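PDB 3I3G: N-acetyltransferase from Trypanosoma brucei, which probably acetylates D-glucosamine 6-phosphate with acetyl-CoA, giving N-acetyl-D-glucosamine 6-phosphate and CoA on the route to UDP-N-acetylglucosamine. Local coordinates for residues A[121-124]-A[125-128]; A[136-139]-A[140-143]. One frame throughout, in Å; residues are numbered along the deposited sequence.

Contact 1: A[121-124]-A[125-128]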
loop_
_atom_site.group_PDB
_atom_site.type_symbol
_atom_site.label_atom_id
_atom_site.label_comp_id
_atom_site.label_asym_id
_atom_site.label_seq_id
_atom_site.Cartn_x
_atom_site.Cartn_y
_atom_site.Cartn_z
ATOM N N LEU A 121 11.475 9.381 -4.446
ATOM C CA LEU A 121 10.712 8.599 -3.480
ATOM C C LEU A 121 11.556 7.486 -2.868
ATOM O O LEU A 121 11.389 7.140 -1.698
ATOM C CB LEU A 121 9.450 8.023 -4.126
ATOM C CG LEU A 121 8.422 9.054 -4.593
ATOM C CD1 LEU A 121 7.123 8.377 -5.005
ATOM C CD2 LEU A 121 8.169 10.082 -3.501
ATOM N N CYS A 122 12.463 6.925 -3.662
ATOM C CA CYS A 122 13.353 5.881 -3.170
ATOM C C CYS A 122 14.302 6.436 -2.117
ATOM O O CYS A 122 14.608 5.769 -1.129
ATOM C CB CYS A 122 14.148 5.256 -4.319
ATOM S SG CYS A 122 13.195 4.130 -5.353
ATOM N N GLU A 123 14.769 7.661 -2.335
ATOM C CA GLU A 123 15.657 8.312 -1.381
ATOM C C GLU A 123 14.926 8.588 -0.071
ATOM O O GLU A 123 15.456 8.338 1.013
ATOM C CB GLU A 123 16.221 9.610 -1.962
ATOM C CG GLU A 123 17.044 10.420 -0.974
ATOM C CD GLU A 123 18.147 9.603 -0.328
ATOM O OE1 GLU A 123 18.667 8.674 -0.985
ATOM O OE2 GLU A 123 18.494 9.890 0.839
ATOM N N ILE A 124 13.705 9.102 -0.173
ATOM C CA ILE A 124 12.884 9.331 1.007
ATOM C C ILE A 124 12.691 8.022 1.764
ATOM O O ILE A 124 12.872 7.963 2.979
ATOM C CB ILE A 124 11.512 9.918 0.639
ATOM C CG1 ILE A 124 11.681 11.301 0.003
ATOM C CG2 ILE A 124 10.623 10.002 1.871
ATOM C CD1 ILE A 124 10.389 11.908 -0.500
ATOM N N SER A 125 12.329 6.972 1.035
ATOM C CA SER A 125 12.176 5.649 1.624
ATOM C C SER A 125 13.443 5.246 2.374
ATOM O O SER A 125 13.381 4.804 3.521
ATOM C CB SER A 125 11.848 4.616 0.545
ATOM O OG SER A 125 10.636 4.938 -0.115
ATOM N N ARG A 126 14.589 5.400 1.719
ATOM C CA ARG A 126 15.870 5.086 2.341
ATOM C C ARG A 126 16.027 5.821 3.668
ATOM O O ARG A 126 16.425 5.232 4.672
ATOM C CB ARG A 126 17.030 5.456 1.413
ATOM C CG ARG A 126 17.189 4.556 0.200
ATOM C CD ARG A 126 18.496 4.853 -0.522
ATOM N NE ARG A 126 18.674 4.024 -1.711
ATOM C CZ ARG A 126 18.354 4.406 -2.943
ATOM N NH1 ARG A 126 18.552 3.585 -3.966
ATOM N NH2 ARG A 126 17.836 5.610 -3.153
ATOM N N SER A 127 15.707 7.112 3.662
ATOM C CA SER A 127 15.887 7.959 4.837
ATOM C C SER A 127 15.044 7.497 6.020
ATOM O O SER A 127 15.402 7.731 7.174
ATOM C CB SER A 127 15.552 9.414 4.502
ATOM O OG SER A 127 14.160 9.580 4.292
ATOM N N LYS A 128 13.921 6.848 5.730
ATOM C CA LYS A 128 13.005 6.402 6.774
ATOM C C LYS A 128 13.304 4.975 7.225
ATOM O O LYS A 128 12.559 4.397 8.016
ATOM C CB LYS A 128 11.554 6.514 6.298
ATOM C CG LYS A 128 11.062 7.944 6.114
ATOM C CD LYS A 128 10.952 8.666 7.450
ATOM C CE LYS A 128 10.196 9.980 7.314
ATOM N NZ LYS A 128 10.864 10.921 6.374
#
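Arg126 lays its side chain back over the preceding turn of the helix, its methylenes passing over the Cys122 carbonyl and its guanidinium reaching the backbone where Cys122 joins Glu123. With CG anti to the carbonyl carbon (chi1 -71°) and the chain extended as far as NE, CG lies 3.1 Å from Cys122 O and NH2 ends 3.9 Å from Cys122 CB. Glu123 bends at chi2 to meet it. The two side chains cross roughly at right angles, their carboxylate and guanidinium planes turned 25° from one another, and Glu123 OE1 forms a long salt bridge of 3.8 Å with Arg126 NH2, probably a loose electrostatic attraction at the exposed surface.

On the buried side, Ser125 turns its hydroxyl back into the helix. Ser125 OG donates to Leu121 O at 2.8 Å, while Ser125 N donates to that same oxygen from the opposite face of the carbonyl plane at 2.9 Å. The hydroxyl's proton is thereby satisfied within its own helix, among apolar neighbours. The i to i+4 backbone bonds continue through Arg126 N to Cys122 O and Ser127 N to Glu123 O, and weaken at Lys128, the first residue to leave helical torsions. Lys128 N keeps a weak bond of 3.1 Å to Ile124 O and also bonds to Ser125 O.

These are the last turns of helix 113-127, the crossover helix of the beta-alpha-beta unit between strands 96-104 and 132-137. Leu121, Ile124, Ser125 and Lys128 pack on strand 76-86, whereas Cys122, Ser125 and Arg126 reach Leu159 and Leu161 of the second subunit.

Contact 2: A[136-139]-A[140-143]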
loop_
_atom_site.group_PDB
_atom_site.type_symbol
_atom_site.label_atom_id
_atom_site.label_comp_id
_atom_site.label_asym_id
_atom_site.label_seq_id
_atom_site.Cartn_x
_atom_site.Cartn_y
_atom_site.Cartn_z
ATOM N N ASP A 136 3.079 -1.384 -8.032
ATOM C CA ASP A 136 2.401 -2.201 -9.028
ATOM C C ASP A 136 2.474 -1.533 -10.392
ATOM O O ASP A 136 2.097 -0.373 -10.546
ATOM C CB ASP A 136 0.945 -2.443 -8.629
ATOM C CG ASP A 136 0.818 -3.320 -7.402
ATOM O OD1 ASP A 136 1.662 -4.225 -7.227
ATOM O OD2 ASP A 136 -0.128 -3.108 -6.615
ATOM N N SER A 137 2.963 -2.271 -11.381
ATOM C CA SER A 137 3.148 -1.718 -12.714
ATOM C C SER A 137 2.282 -2.412 -13.752
ATOM O O SER A 137 2.113 -3.630 -13.721
ATOM C CB SER A 137 4.616 -1.810 -13.128
ATOM O OG SER A 137 4.776 -1.480 -14.496
ATOM N N SER A 138 1.734 -1.625 -14.669
ATOM C CA SER A 138 1.048 -2.176 -15.823
ATOM C C SER A 138 2.095 -2.820 -16.720
ATOM O O SER A 138 3.294 -2.632 -16.513
ATOM C CB SER A 138 0.314 -1.075 -16.586
ATOM O OG SER A 138 1.221 -0.099 -17.066
ATOM N N GLU A 139 1.649 -3.582 -17.710
ATOM C CA GLU A 139 2.576 -4.207 -18.641
ATOM C C GLU A 139 3.303 -3.137 -19.447
ATOM O O GLU A 139 4.466 -3.300 -19.813
ATOM C CB GLU A 139 1.840 -5.167 -19.576
ATOM C CG GLU A 139 2.764 -6.039 -20.407
ATOM C CD GLU A 139 2.009 -7.025 -21.274
ATOM O OE1 GLU A 139 0.807 -6.801 -21.522
ATOM O OE2 GLU A 139 2.619 -8.024 -21.708
ATOM N N LYS A 140 2.608 -2.035 -19.706
ATOM C CA LYS A 140 3.151 -0.951 -20.515
ATOM C C LYS A 140 4.283 -0.209 -19.803
ATOM O O LYS A 140 5.182 0.329 -20.448
ATOM C CB LYS A 140 2.034 0.022 -20.904
ATOM C CG LYS A 140 2.366 0.930 -22.077
ATOM C CD LYS A 140 3.323 2.039 -21.679
ATOM C CE LYS A 140 3.552 2.999 -22.834
ATOM N NZ LYS A 140 4.382 4.168 -22.434
ATOM N N SER A 141 4.236 -0.185 -18.474
ATOM C CA SER A 141 5.243 0.523 -17.684
ATOM C C SER A 141 6.357 -0.403 -17.203
ATOM O O SER A 141 7.333 0.046 -16.605
ATOM C CB SER A 141 4.593 1.215 -16.483
ATOM O OG SER A 141 3.654 2.189 -16.900
ATOM N N LEU A 142 6.217 -1.673 -17.421
ATOM C CA LEU A 142 7.185 -2.609 -16.958
ATOM C C LEU A 142 8.616 -2.233 -17.341
ATOM O O LEU A 142 9.448 -2.154 -16.495
ATOM C CB LEU A 142 6.814 -3.980 -17.493
ATOM C CG LEU A 142 7.362 -5.211 -16.851
ATOM C CD1 LEU A 142 7.140 -5.234 -15.451
ATOM C CD2 LEU A 142 6.691 -6.435 -17.475
ATOM N N PRO A 143 8.878 -2.017 -18.615
ATOM C CA PRO A 143 10.222 -1.677 -19.087
ATOM C C PRO A 143 10.801 -0.469 -18.355
ATOM O O PRO A 143 11.976 -0.474 -17.982
ATOM C CB PRO A 143 9.999 -1.339 -20.563
ATOM C CG PRO A 143 8.756 -2.072 -20.936
ATOM C CD PRO A 143 7.895 -2.028 -19.711
HETATM O O HOH W 1 1.823 1.234 -14.133
#
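Ser137 sets its hydroxyl against the turn that follows, OG lying 3.4 Å from Ser141 CB. The proton of this hydroxyl is used nearer home: Ser137 OG donates to Ser138 O at 2.8 Å, in the carbonyl plane and on a lone pair. With OG anti to the backbone N (chi1 170°), the hydroxyl lies beside its own carbonyl carbon and so comes within reach of the next carbonyl.

Ser138 O is a shared acceptor. Its second donor, Ser141 N, arrives from above the carbonyl plane, 72° out of it, at 3.3 Å, a lax closure of a turn whose inner residues, Glu139 and Lys140, have type I torsions. Ser141 N also has a weak bond to Ser138 OG, equally long at 3.3 Å, so one N-H is divided between the carbonyl and the hydroxyl of a single residue. A second type I turn overlaps the first and is closed weakly, Leu142 N donating to Glu139 O over 3.4 Å. Pro143, which has no amide hydrogen, instead sets its ring CD 3.7 Å from Glu139 O.

A water satisfies Ser138 N, accepting its hydrogen at 2.9 Å, and bonds weakly to the Ser141 hydroxyl, linking the two limbs of the turn.

The connection joins the end of strand 132-137, outermost in its own chain, to helix 142-147. Asp136 OD2 accepts a hydrogen bond from Gln156 NE2 of the same chain. Asp136 and Ser137 pair antiparallel with a strand of the second subunit, continuing the sheet across the dimer interface, and Ser137 and Leu142 pack on Met157 of that subunit.

In the fold
Contacts 1 and 2 lie in series on the chain, joined through strand 132-137: contact 1 ends helix 113-127 before that strand, and contact 2 turns out of it into helix 142-147. Their centres are 22 Å apart and their nearest atoms about 11 Å, so they do not touch, yet both meet the second subunit. In GNAT enzymes the start of the helix corresponding to 113-127 receives the acetyl-CoA pyrophosphate, and the cofactor lies where the two parallel strands, here 96-104 and 132-137, diverge. By that analogy contact 1 lies at the end of helix 113-127 away from the probable pyrophosphate site, whereas contact 2 follows a strand that probably flanks the cleft.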